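Local structure of hypothetical protein yibA (Escherichia coli, 1OYZ) at residues G15-C20 / S43-Q48; D54-A59 / I81-K86; I73-L78 / A109-S114; C87-F92 / N122-P127. The protein is of unknown function, with an oxidoreductase activity only tentatively assigned, and folds as a single-chain, all-helical protein of the HEAT-repeat family. One frame throughout, in Å; residues are numbered along the deposited sequence.

Contact 1: residues G15-C20 / S43-Q48; sequences GLYNQC and SARVLQ
Stacking of the Arg45 guanidinium on the Tyr17 ring, backed by a small apolar contact, joins helix 14-21 to helix 37-50 near the N-terminal end of an all-helical array of the HEAT-repeat family. The axes of the two short segments approach to 9.0 Å with a signed crossing angle of -61°, so the helices meet at one crossing rather than along their lengths. Tyr17 holds CG anti to its backbone N (chi1 165°), and the ring reaches across toward the second helix. The Arg45 chain bends at chi3, and its guanidinium lies over one face of the ring with the two planes 13° apart. The pair meets the geometry of a cation-pi interaction: Arg45 CZ stands 4.1 Å from the centroid of the Tyr17 ring. Within the stack, NH1 of Arg45 lies over the ring centre, while NH2 is nearest Tyr17 CG, out toward CB, and Arg45 CB packs on Tyr17 CE1 at 3.8 Å. An alanine in place of Tyr17 would probably leave the guanidinium without its flat partner, set it free to turn, and open a gap beside Val46. Leu49 of helix 37-50 also touches the tyrosine. Ser43 takes a different role: its backbone N lies 4.0 Å from Cys20 SG, whereas its hydroxyl is hydrogen-bonded to Leu28 O, on the helix that intervenes in the chain. Val46 sends CG2 back toward the first helix, where it approaches Tyr17 CE1 obliquely and presses tightly on Cys20, with 3.5 Å between Val46 CG2 and Cys20 CB.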
loop_
_atom_site.group_PDB
_atom_site.type_symbol
_atom_site.label_atom_id
_atom_site.label_comp_id
_atom_site.label_asym_id
_atom_site.label_seq_id
_atom_site.Cartn_x
_atom_site.Cartn_y
_atom_site.Cartn_z
ATOM N N GLY A 15 -7.662 -22.901 4.056
ATOM C CA GLY A 15 -8.072 -24.279 3.838
ATOM C C GLY A 15 -7.837 -24.748 2.412
ATOM O O GLY A 15 -7.226 -25.792 2.169
ATOM N N LEU A 16 -8.301 -23.953 1.464
ATOM C CA LEU A 16 -8.163 -24.260 0.053
ATOM C C LEU A 16 -6.697 -24.218 -0.368
ATOM O O LEU A 16 -6.253 -24.983 -1.215
ATOM C CB LEU A 16 -8.988 -23.253 -0.753
ATOM C CG LEU A 16 -9.252 -23.474 -2.250
ATOM C CD1 LEU A 16 -8.244 -22.715 -3.023
ATOM C CD2 LEU A 16 -9.241 -24.948 -2.628
ATOM N N TYR A 17 -5.947 -23.321 0.236
ATOM C CA TYR A 17 -4.541 -23.195 -0.089
ATOM C C TYR A 17 -3.806 -24.498 0.308
ATOM O O TYR A 17 -2.985 -25.023 -0.467
ATOM C CB TYR A 17 -3.983 -21.979 0.628
ATOM C CG TYR A 17 -2.483 -21.906 0.679
ATOM C CD1 TYR A 17 -1.739 -21.618 -0.458
ATOM C CD2 TYR A 17 -1.814 -22.058 1.899
ATOM C CE1 TYR A 17 -0.358 -21.460 -0.397
ATOM C CE2 TYR A 17 -0.436 -21.915 1.990
ATOM C CZ TYR A 17 0.284 -21.608 0.838
ATOM O OH TYR A 17 1.625 -21.409 0.937
ATOM N N ASN A 18 -4.134 -25.024 1.488
ATOM C CA ASN A 18 -3.539 -26.282 1.955
ATOM C C ASN A 18 -3.948 -27.429 1.054
ATOM O O ASN A 18 -3.163 -28.339 0.832
ATOM C CB ASN A 18 -3.966 -26.612 3.380
ATOM C CG ASN A 18 -3.301 -25.741 4.402
ATOM O OD1 ASN A 18 -3.734 -25.689 5.544
ATOM N ND2 ASN A 18 -2.239 -25.051 4.008
ATOM N N GLN A 19 -5.171 -27.412 0.535
ATOM C CA GLN A 19 -5.560 -28.493 -0.368
ATOM C C GLN A 19 -4.684 -28.461 -1.615
ATOM O O GLN A 19 -4.222 -29.504 -2.070
ATOM C CB GLN A 19 -7.015 -28.370 -0.823
ATOM C CG GLN A 19 -8.039 -29.018 0.073
ATOM C CD GLN A 19 -9.430 -28.949 -0.534
ATOM O OE1 GLN A 19 -9.946 -27.866 -0.801
ATOM N NE2 GLN A 19 -10.032 -30.102 -0.770
ATOM N N CYS A 20 -4.477 -27.258 -2.169
ATOM C CA CYS A 20 -3.673 -27.086 -3.372
ATOM C C CYS A 20 -2.267 -27.616 -3.186
ATOM O O CYS A 20 -1.680 -28.167 -4.119
ATOM C CB CYS A 20 -3.609 -25.602 -3.783
ATOM S SG CYS A 20 -5.128 -24.930 -4.534
ATOM N N SER A 43 -3.506 -21.887 -6.523
ATOM C CA SER A 43 -2.536 -22.726 -7.217
ATOM C C SER A 43 -1.225 -21.952 -7.387
ATOM O O SER A 43 -0.149 -22.429 -7.035
ATOM C CB SER A 43 -3.091 -23.127 -8.590
ATOM O OG SER A 43 -2.063 -23.675 -9.408
ATOM N N ALA A 44 -1.327 -20.740 -7.917
ATOM C CA ALA A 44 -0.150 -19.905 -8.118
ATOM C C ALA A 44 0.576 -19.654 -6.802
ATOM O O ALA A 44 1.801 -19.609 -6.765
ATOM C CB ALA A 44 -0.561 -18.565 -8.760
ATOM N N ARG A 45 -0.163 -19.476 -5.713
ATOM C CA ARG A 45 0.493 -19.233 -4.423
ATOM C C ARG A 45 1.345 -20.453 -4.061
ATOM O O ARG A 45 2.463 -20.304 -3.603
ATOM C CB ARG A 45 -0.530 -18.968 -3.298
ATOM C CG ARG A 45 -1.300 -17.631 -3.392
ATOM C CD ARG A 45 -2.263 -17.422 -2.194
ATOM N NE ARG A 45 -1.539 -17.399 -0.912
ATOM C CZ ARG A 45 -2.049 -17.799 0.260
ATOM N NH1 ARG A 45 -1.309 -17.735 1.360
ATOM N NH2 ARG A 45 -3.296 -18.262 0.344
ATOM N N VAL A 46 0.821 -21.655 -4.282
ATOM C CA VAL A 46 1.593 -22.844 -3.954
ATOM C C VAL A 46 2.830 -22.844 -4.825
ATOM O O VAL A 46 3.932 -23.172 -4.367
ATOM C CB VAL A 46 0.804 -24.134 -4.197
ATOM C CG1 VAL A 46 1.624 -25.330 -3.743
ATOM C CG2 VAL A 46 -0.514 -24.079 -3.462
ATOM N N LEU A 47 2.658 -22.433 -6.078
ATOM C CA LEU A 47 3.808 -22.390 -6.986
ATOM C C LEU A 47 4.857 -21.374 -6.507
ATOM O O LEU A 47 6.058 -21.649 -6.556
ATOM C CB LEU A 47 3.353 -22.089 -8.437
ATOM C CG LEU A 47 2.526 -23.235 -9.060
ATOM C CD1 LEU A 47 2.102 -22.953 -10.491
ATOM C CD2 LEU A 47 3.378 -24.462 -9.021
ATOM N N GLN A 48 4.416 -20.216 -6.016
ATOM C CA GLN A 48 5.375 -19.220 -5.542
ATOM C C GLN A 48 6.164 -19.785 -4.366
ATOM O O GLN A 48 7.336 -19.456 -4.192
ATOM C CB GLN A 48 4.690 -17.907 -5.089
ATOM C CG GLN A 48 4.003 -17.052 -6.169
ATOM C CD GLN A 48 3.131 -15.935 -5.545
ATOM O OE1 GLN A 48 2.451 -16.172 -4.551
ATOM N NE2 GLN A 48 3.141 -14.735 -6.140
#

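Contact 2: residues D54-A59 / I81-K86; sequences DAVRLA and IKICKK
Ala55 and Val56 of helix 53-63 pack against Ile81 and Ile83 in the loop that joins helix 68-80 to helix 88-101, an apolar contact that buries 160 Å² in all. Ala55 comes first: its CB points toward the loop and meets the tip of Ile81, CD1, at 3.8 Å. That methyl is carried far from the loop backbone because Ile81 holds CG1 anti to its backbone N (chi1 -161°) and runs on extended to CD1. Val56 follows and makes the most contacts of segment 54-59 with the loop. Its CG2 touches the same Ile81 methyl at 3.9 Å, which puts Ile81 CD1 against both helix residues. Val56 CG2 also lies 3.8 Å from the carbonyl oxygen of Lys82, and the Lys82 side chain starts off in the opposite sense, away from the helix. Finally, Val56 meets Ile83 at about a right angle, with 4.0 Å between Val56 CG2 and Ile83 CG2; the other branch, Val56 CG1, comes almost as near to that methyl. The rest of Ile83 turns to helix 88-101, where it touches Glu88 and Val91. Further on, Ala59 packs on Ile77 and Leu78 of helix 68-80. The loop backbone has a polar tie of its own, from Ile81 O to Arg118 of helix 105-121. Between the two segments, with methyl groups carrying the side-chain contacts, the association rests on van der Waals contact and the burial of apolar surface rather than on directional bonds.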
loop_
_atom_site.group_PDB
_atom_site.type_symbol
_atom_site.label_atom_id
_atom_site.label_comp_id
_atom_site.label_asym_id
_atom_site.label_seq_id
_atom_site.Cartn_x
_atom_site.Cartn_y
_atom_site.Cartn_z
ATOM N N ASP A 54 10.809 -25.587 -13.461
ATOM C CA ASP A 54 9.678 -25.831 -14.335
ATOM C C ASP A 54 8.609 -24.763 -14.082
ATOM O O ASP A 54 8.000 -24.279 -15.021
ATOM C CB ASP A 54 9.073 -27.230 -14.114
ATOM C CG ASP A 54 10.016 -28.353 -14.510
ATOM O OD1 ASP A 54 11.100 -28.049 -15.064
ATOM O OD2 ASP A 54 9.672 -29.544 -14.274
ATOM N N ALA A 55 8.379 -24.382 -12.830
ATOM C CA ALA A 55 7.362 -23.360 -12.597
ATOM C C ALA A 55 7.850 -21.987 -13.101
ATOM O O ALA A 55 7.087 -21.241 -13.699
ATOM C CB ALA A 55 6.980 -23.296 -11.129
ATOM N N VAL A 56 9.118 -21.661 -12.892
ATOM C CA VAL A 56 9.629 -20.377 -13.373
ATOM C C VAL A 56 9.463 -20.255 -14.899
ATOM O O VAL A 56 8.915 -19.255 -15.414
ATOM C CB VAL A 56 11.120 -20.214 -13.034
ATOM C CG1 VAL A 56 11.661 -18.900 -13.631
ATOM C CG2 VAL A 56 11.311 -20.258 -11.519
ATOM N N ARG A 57 9.924 -21.273 -15.631
ATOM C CA ARG A 57 9.822 -21.243 -17.096
ATOM C C ARG A 57 8.390 -21.079 -17.586
ATOM O O ARG A 57 8.105 -20.249 -18.437
ATOM C CB ARG A 57 10.445 -22.503 -17.716
ATOM C CG ARG A 57 11.971 -22.493 -17.702
ATOM C CD ARG A 57 12.587 -23.717 -18.407
ATOM N NE ARG A 57 12.238 -23.793 -19.834
ATOM C CZ ARG A 57 11.094 -24.280 -20.328
ATOM N NH1 ARG A 57 10.155 -24.757 -19.514
ATOM N NH2 ARG A 57 10.881 -24.280 -21.648
ATOM N N LEU A 58 7.492 -21.874 -17.041
ATOM C CA LEU A 58 6.110 -21.803 -17.432
ATOM C C LEU A 58 5.559 -20.395 -17.156
ATOM O O LEU A 58 4.787 -19.856 -17.948
ATOM C CB LEU A 58 5.333 -22.857 -16.654
ATOM C CG LEU A 58 3.886 -23.182 -17.021
ATOM C CD1 LEU A 58 2.962 -22.068 -16.526
ATOM C CD2 LEU A 58 3.771 -23.391 -18.548
ATOM N N ALA A 59 5.953 -19.803 -16.031
ATOM C CA ALA A 59 5.478 -18.458 -15.685
ATOM C C ALA A 59 5.944 -17.436 -16.731
ATOM O O ALA A 59 5.170 -16.576 -17.181
ATOM C CB ALA A 59 5.976 -18.065 -14.287
ATOM N N ILE A 81 8.254 -16.081 -6.477
ATOM C CA ILE A 81 8.901 -17.377 -6.642
ATOM C C ILE A 81 10.422 -17.207 -6.569
ATOM O O ILE A 81 10.960 -16.161 -6.946
ATOM C CB ILE A 81 8.518 -17.988 -8.014
ATOM C CG1 ILE A 81 8.765 -19.505 -8.030
ATOM C CG2 ILE A 81 9.324 -17.314 -9.122
ATOM C CD1 ILE A 81 8.107 -20.216 -9.235
ATOM N N LYS A 82 11.119 -18.226 -6.072
ATOM C CA LYS A 82 12.574 -18.161 -6.011
ATOM C C LYS A 82 13.149 -18.404 -7.414
ATOM O O LYS A 82 12.656 -19.251 -8.164
ATOM C CB LYS A 82 13.113 -19.193 -5.018
ATOM C CG LYS A 82 12.912 -18.781 -3.559
ATOM C CD LYS A 82 13.666 -19.705 -2.606
ATOM C CE LYS A 82 13.969 -19.016 -1.289
ATOM N NZ LYS A 82 15.026 -19.771 -0.557
ATOM N N ILE A 83 14.172 -17.639 -7.770
ATOM C CA ILE A 83 14.807 -17.759 -9.078
ATOM C C ILE A 83 16.312 -17.669 -8.959
ATOM O O ILE A 83 16.842 -16.871 -8.186
ATOM C CB ILE A 83 14.369 -16.640 -10.054
ATOM C CG1 ILE A 83 14.723 -15.283 -9.466
ATOM C CG2 ILE A 83 12.864 -16.752 -10.355
ATOM C CD1 ILE A 83 14.252 -14.113 -10.301
ATOM N N CYS A 84 16.994 -18.483 -9.745
ATOM C CA CYS A 84 18.439 -18.491 -9.742
ATOM C C CYS A 84 18.984 -17.092 -9.961
ATOM O O CYS A 84 18.305 -16.199 -10.488
ATOM C CB CYS A 84 18.933 -19.416 -10.835
ATOM S SG CYS A 84 17.958 -19.196 -12.324
ATOM N N LYS A 85 20.228 -16.918 -9.554
ATOM C CA LYS A 85 20.901 -15.641 -9.667
ATOM C C LYS A 85 21.132 -15.269 -11.128
ATOM O O LYS A 85 21.306 -14.101 -11.449
ATOM C CB LYS A 85 22.243 -15.706 -8.941
ATOM C CG LYS A 85 22.598 -14.439 -8.192
ATOM C CD LYS A 85 21.841 -14.378 -6.879
ATOM C CE LYS A 85 22.322 -15.481 -5.940
ATOM N NZ LYS A 85 21.488 -15.599 -4.706
ATOM N N LYS A 86 21.122 -16.261 -12.008
ATOM C CA LYS A 86 21.371 -15.992 -13.411
ATOM C C LYS A 86 20.143 -15.748 -14.252
ATOM O O LYS A 86 20.231 -15.611 -15.471
ATOM C CB LYS A 86 22.200 -17.118 -14.026
ATOM C CG LYS A 86 23.642 -16.694 -14.262
ATOM C CD LYS A 86 24.262 -16.151 -12.967
ATOM C CE LYS A 86 25.541 -15.366 -13.218
ATOM N NZ LYS A 86 26.109 -14.861 -11.936
#

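Contact 3: residues I73-L78 / A109-S114; sequences IGAFIL and ATAIES
The Phe76 ring takes little part in joining helix 68-80 to helix 105-121: neither its faces nor its edges carry the contact, and the residue meets Thr110 through its CB and backbone. CG2 of Thr110 sits 3.7 Å from Phe76 CB and slightly closer to Phe76 N. Thr110 holds this methyl anti to its own backbone N, while OG1 bonds to Asp72. One turn on, the Ser114 hydroxyl donates a hydrogen bond to Ala75 O, with 2.6 Å between OG and O. The donor stands 45° out of the carbonyl plane, at a C=O...OG angle of 127°. A water donates both to Phe76 O and, at 3.2 Å, to Ser114 OG. An alanine at Ser114 would probably leave Ala75 O without this donor and the water without one of its two acceptors. Ala75 CB and Ala111 CB, 4.5 Å apart, permit an axis approach of 8.3 Å. The segments run nearly parallel, 11° apart, a side-by-side packing consistent with the helical array of a HEAT-family protein. Around them, Met98 and Leu95 of helix 88-101 touch Ala75 and Ser114, while Ile73 and Ile77 pack on helix 37-50 and Ile112 on helix 142-153.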
loop_
_atom_site.group_PDB
_atom_site.type_symbol
_atom_site.label_atom_id
_atom_site.label_comp_id
_atom_site.label_asym_id
_atom_site.label_seq_id
_atom_site.Cartn_x
_atom_site.Cartn_y
_atom_site.Cartn_z
ATOM N N ILE A 73 -1.311 -13.982 -14.272
ATOM C CA ILE A 73 -0.906 -15.077 -13.418
ATOM C C ILE A 73 0.614 -15.371 -13.482
ATOM O O ILE A 73 1.248 -15.707 -12.468
ATOM C CB ILE A 73 -1.694 -16.351 -13.797
ATOM C CG1 ILE A 73 -2.720 -16.663 -12.712
ATOM C CG2 ILE A 73 -0.755 -17.505 -14.044
ATOM C CD1 ILE A 73 -2.157 -16.816 -11.299
ATOM N N GLY A 74 1.187 -15.281 -14.670
ATOM C CA GLY A 74 2.614 -15.513 -14.793
ATOM C C GLY A 74 3.440 -14.450 -14.086
ATOM O O GLY A 74 4.420 -14.756 -13.396
ATOM N N ALA A 75 3.042 -13.195 -14.272
ATOM C CA ALA A 75 3.725 -12.072 -13.652
ATOM C C ALA A 75 3.528 -12.140 -12.137
ATOM O O ALA A 75 4.435 -11.814 -11.379
ATOM C CB ALA A 75 3.179 -10.769 -14.201
ATOM N N PHE A 76 2.354 -12.585 -11.699
ATOM C CA PHE A 76 2.088 -12.713 -10.256
ATOM C C PHE A 76 3.061 -13.746 -9.665
ATOM O O PHE A 76 3.763 -13.478 -8.687
ATOM C CB PHE A 76 0.640 -13.168 -10.022
ATOM C CG PHE A 76 0.303 -13.467 -8.571
ATOM C CD1 PHE A 76 0.363 -12.466 -7.600
ATOM C CD2 PHE A 76 -0.129 -14.748 -8.195
ATOM C CE1 PHE A 76 -0.010 -12.725 -6.279
ATOM C CE2 PHE A 76 -0.507 -15.024 -6.875
ATOM C CZ PHE A 76 -0.449 -14.010 -5.907
ATOM N N ILE A 77 3.105 -14.921 -10.270
ATOM C CA ILE A 77 3.987 -15.967 -9.792
ATOM C C ILE A 77 5.414 -15.467 -9.708
ATOM O O ILE A 77 6.098 -15.636 -8.691
ATOM C CB ILE A 77 3.917 -17.216 -10.715
ATOM C CG1 ILE A 77 2.590 -17.927 -10.518
ATOM C CG2 ILE A 77 5.000 -18.216 -10.360
ATOM C CD1 ILE A 77 2.367 -19.063 -11.461
ATOM N N LEU A 78 5.841 -14.819 -10.779
ATOM C CA LEU A 78 7.190 -14.286 -10.900
ATOM C C LEU A 78 7.573 -13.260 -9.827
ATOM O O LEU A 78 8.746 -13.053 -9.554
ATOM C CB LEU A 78 7.342 -13.691 -12.311
ATOM C CG LEU A 78 8.221 -14.401 -13.360
ATOM C CD1 LEU A 78 8.260 -15.884 -13.124
ATOM C CD2 LEU A 78 7.738 -14.078 -14.769
ATOM N N ALA A 109 -0.704 -3.594 -13.557
ATOM C CA ALA A 109 -0.811 -3.459 -12.099
ATOM C C ALA A 109 -0.084 -4.612 -11.363
ATOM O O ALA A 109 0.771 -4.357 -10.509
ATOM C CB ALA A 109 -2.305 -3.400 -11.675
ATOM N N THR A 110 -0.400 -5.859 -11.721
ATOM C CA THR A 110 0.234 -7.024 -11.111
ATOM C C THR A 110 1.748 -6.990 -11.313
ATOM O O THR A 110 2.516 -7.196 -10.364
ATOM C CB THR A 110 -0.331 -8.343 -11.724
ATOM O OG1 THR A 110 -1.708 -8.447 -11.393
ATOM C CG2 THR A 110 0.417 -9.611 -11.175
ATOM N N ALA A 111 2.179 -6.691 -12.533
ATOM C CA ALA A 111 3.609 -6.650 -12.832
ATOM C C ALA A 111 4.332 -5.635 -11.970
ATOM O O ALA A 111 5.409 -5.935 -11.447
ATOM C CB ALA A 111 3.843 -6.368 -14.318
ATOM N N ILE A 112 3.764 -4.434 -11.821
ATOM C CA ILE A 112 4.374 -3.410 -10.970
ATOM C C ILE A 112 4.452 -3.971 -9.529
ATOM O O ILE A 112 5.468 -3.847 -8.867
ATOM C CB ILE A 112 3.515 -2.080 -10.966
ATOM C CG1 ILE A 112 3.526 -1.398 -12.353
ATOM C CG2 ILE A 112 4.064 -1.090 -9.957
ATOM C CD1 ILE A 112 2.432 -0.294 -12.481
ATOM N N GLU A 113 3.381 -4.604 -9.043
ATOM C CA GLU A 113 3.442 -5.181 -7.691
ATOM C C GLU A 113 4.551 -6.250 -7.622
ATOM O O GLU A 113 5.287 -6.325 -6.629
ATOM C CB GLU A 113 2.079 -5.767 -7.290
ATOM C CG GLU A 113 1.071 -4.660 -6.935
ATOM C CD GLU A 113 -0.385 -5.014 -7.224
ATOM O OE1 GLU A 113 -0.685 -6.181 -7.562
ATOM O OE2 GLU A 113 -1.243 -4.111 -7.106
ATOM N N SER A 114 4.690 -7.060 -8.680
ATOM C CA SER A 114 5.756 -8.063 -8.698
ATOM C C SER A 114 7.156 -7.414 -8.775
ATOM O O SER A 114 8.089 -7.920 -8.134
ATOM C CB SER A 114 5.542 -9.071 -9.848
ATOM O OG SER A 114 4.385 -9.886 -9.632
HETATM O O HOH W 1 3.706 -11.486 -6.911
#

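Contact 4: residues C87-F92 / N122-P127; sequences CEDNVF and NPIYSP
An offset stack of Phe92 on Tyr125 joins the start of helix 88-101 to the 3-10 turn that leads into helix 126-136, within the helical array of this HEAT-family protein. The ring planes are nearly parallel, 4° apart, and the centroids are separated by 4.2 Å. Phe92 holds CG anti to its backbone N (chi1 -178°), and the two side chains slide past each other in opposite directions. Each CB therefore comes over the other ring, giving a reciprocal pair of CH-pi contacts, with Phe92 CB 4.0 Å from the Tyr125 centroid and Tyr125 CB 3.9 Å from that of Phe92. The opposite face of the tyrosine is covered by CG1 of Ile124, so the ring is held between two side chains. Thr115 of helix 105-121 also touches Phe92.

The turn itself is held by the Ser126 hydroxyl, which bonds to Pro123 O on a lone pair in the carbonyl plane; the same oxygen also accepts from Ser126 N. The polar contacts across the segments gather at the phenol end. Glu88, extended beyond CG, brings OE1 to the edge of the Tyr125 ring, in its plane, and its CG lies 3.4 Å from Tyr125 OH. Glu88 OE1 also lies near CB of Asn122. Tyr125 OH donates to Asp89 OD1 at 2.7 Å, approaching from above the carboxylate plane, 40° out of it.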
loop_
_atom_site.group_PDB
_atom_site.type_symbol
_atom_site.label_atom_id
_atom_site.label_comp_id
_atom_site.label_asym_id
_atom_site.label_seq_id
_atom_site.Cartn_x
_atom_site.Cartn_y
_atom_site.Cartn_z
ATOM N N CYS A 87 18.992 -15.699 -13.604
ATOM C CA CYS A 87 17.761 -15.456 -14.324
ATOM C C CYS A 87 17.044 -14.282 -13.706
ATOM O O CYS A 87 16.109 -13.763 -14.288
ATOM C CB CYS A 87 16.850 -16.686 -14.274
ATOM S SG CYS A 87 17.269 -18.029 -15.412
ATOM N N GLU A 88 17.493 -13.871 -12.530
ATOM C CA GLU A 88 16.866 -12.771 -11.806
ATOM C C GLU A 88 16.737 -11.479 -12.628
ATOM O O GLU A 88 15.655 -10.909 -12.724
ATOM C CB GLU A 88 17.636 -12.507 -10.504
ATOM C CG GLU A 88 16.776 -11.903 -9.399
ATOM C CD GLU A 88 17.539 -11.601 -8.100
ATOM O OE1 GLU A 88 16.944 -10.936 -7.226
ATOM O OE2 GLU A 88 18.710 -12.021 -7.940
ATOM N N ASP A 89 17.830 -11.018 -13.228
ATOM C CA ASP A 89 17.762 -9.804 -14.031
ATOM C C ASP A 89 16.770 -9.932 -15.178
ATOM O O ASP A 89 15.986 -9.014 -15.425
ATOM C CB ASP A 89 19.140 -9.436 -14.588
ATOM C CG ASP A 89 20.046 -8.803 -13.537
ATOM O OD1 ASP A 89 19.534 -8.162 -12.593
ATOM O OD2 ASP A 89 21.277 -8.925 -13.669
ATOM N N ASN A 90 16.801 -11.068 -15.876
ATOM C CA ASN A 90 15.892 -11.284 -16.994
ATOM C C ASN A 90 14.426 -11.267 -16.536
ATOM O O ASN A 90 13.563 -10.730 -17.229
ATOM C CB ASN A 90 16.197 -12.609 -17.712
ATOM C CG ASN A 90 17.560 -12.599 -18.434
ATOM O OD1 ASN A 90 17.826 -13.441 -19.308
ATOM N ND2 ASN A 90 18.430 -11.648 -18.066
ATOM N N VAL A 91 14.140 -11.846 -15.372
ATOM C CA VAL A 91 12.771 -11.862 -14.894
ATOM C C VAL A 91 12.354 -10.449 -14.523
ATOM O O VAL A 91 11.261 -10.004 -14.853
ATOM C CB VAL A 91 12.607 -12.852 -13.692
ATOM C CG1 VAL A 91 11.266 -12.603 -12.954
ATOM C CG2 VAL A 91 12.644 -14.290 -14.212
ATOM N N PHE A 92 13.234 -9.736 -13.856
ATOM C CA PHE A 92 12.911 -8.380 -13.505
ATOM C C PHE A 92 12.594 -7.602 -14.791
ATOM O O PHE A 92 11.565 -6.939 -14.896
ATOM C CB PHE A 92 14.068 -7.723 -12.798
ATOM C CG PHE A 92 13.764 -6.361 -12.380
ATOM C CD1 PHE A 92 13.071 -6.130 -11.206
ATOM C CD2 PHE A 92 14.056 -5.302 -13.210
ATOM C CE1 PHE A 92 12.676 -4.862 -10.865
ATOM C CE2 PHE A 92 13.656 -4.025 -12.869
ATOM C CZ PHE A 92 12.964 -3.802 -11.702
ATOM N N ASN A 122 15.862 -7.784 -3.432
ATOM C CA ASN A 122 17.152 -7.458 -4.006
ATOM C C ASN A 122 17.079 -6.026 -4.513
ATOM O O ASN A 122 16.692 -5.762 -5.656
ATOM C CB ASN A 122 17.495 -8.439 -5.133
ATOM C CG ASN A 122 18.928 -8.290 -5.626
ATOM O OD1 ASN A 122 19.362 -8.989 -6.547
ATOM N ND2 ASN A 122 19.672 -7.372 -5.014
ATOM N N PRO A 123 17.443 -5.080 -3.641
ATOM C CA PRO A 123 17.468 -3.631 -3.846
ATOM C C PRO A 123 18.245 -3.135 -5.071
ATOM O O PRO A 123 18.128 -1.975 -5.440
ATOM C CB PRO A 123 18.072 -3.124 -2.544
ATOM C CG PRO A 123 17.599 -4.119 -1.557
ATOM C CD PRO A 123 17.820 -5.415 -2.253
ATOM N N ILE A 124 19.057 -3.978 -5.698
ATOM C CA ILE A 124 19.789 -3.499 -6.859
ATOM C C ILE A 124 18.838 -2.931 -7.916
ATOM O O ILE A 124 19.254 -2.151 -8.778
ATOM C CB ILE A 124 20.624 -4.610 -7.535
ATOM C CG1 ILE A 124 19.692 -5.697 -8.104
ATOM C CG2 ILE A 124 21.646 -5.169 -6.545
ATOM C CD1 ILE A 124 20.389 -6.729 -9.009
ATOM N N TYR A 125 17.569 -3.330 -7.843
ATOM C CA TYR A 125 16.553 -2.897 -8.798
ATOM C C TYR A 125 15.856 -1.565 -8.490
ATOM O O TYR A 125 15.053 -1.087 -9.291
ATOM C CB TYR A 125 15.496 -4.012 -8.951
ATOM C CG TYR A 125 16.058 -5.341 -9.437
ATOM C CD1 TYR A 125 16.755 -5.425 -10.647
ATOM C CD2 TYR A 125 15.922 -6.515 -8.671
ATOM C CE1 TYR A 125 17.312 -6.636 -11.084
ATOM C CE2 TYR A 125 16.481 -7.735 -9.104
ATOM C CZ TYR A 125 17.173 -7.780 -10.313
ATOM O OH TYR A 125 17.732 -8.954 -10.771
ATOM N N SER A 126 16.184 -0.963 -7.349
ATOM C CA SER A 126 15.564 0.290 -6.911
ATOM C C SER A 126 15.595 1.408 -7.941
ATOM O O SER A 126 14.554 1.960 -8.291
ATOM C CB SER A 126 16.200 0.750 -5.607
ATOM O OG SER A 126 16.084 -0.296 -4.653
ATOM N N PRO A 127 16.785 1.753 -8.434
ATOM C CA PRO A 127 16.896 2.814 -9.443
ATOM C C PRO A 127 15.860 2.582 -10.555
ATOM O O PRO A 127 15.124 3.492 -10.931
ATOM C CB PRO A 127 18.338 2.659 -9.948
ATOM C CG PRO A 127 19.074 2.185 -8.717
ATOM C CD PRO A 127 18.106 1.168 -8.124
#

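From the N terminus, contact 1 closes first, bringing helix 37-50 back to helix 14-21 across the intervening helix 25-31. Contact 2 then spans helix 68-80, returning the loop after it to helix 53-63. Contact 3 opens inside that span and closes beyond it, so the two cross; contact 4 opens within contact 3 and closes after it, a second crossing. Contacts 2 and 4 are in series, but they touch through the Ile83 side chain. Contacts 1 and 2 meet where Leu47 O packs on Ile81 CD1. Gln48 NE2 probably hydrogen-bonds Phe76 O, linking contacts 1 and 3, and Leu78 meets both Ala59 and Val91. Together the contacts connect the N-terminal helices, from 14-21 to the start of 126-136.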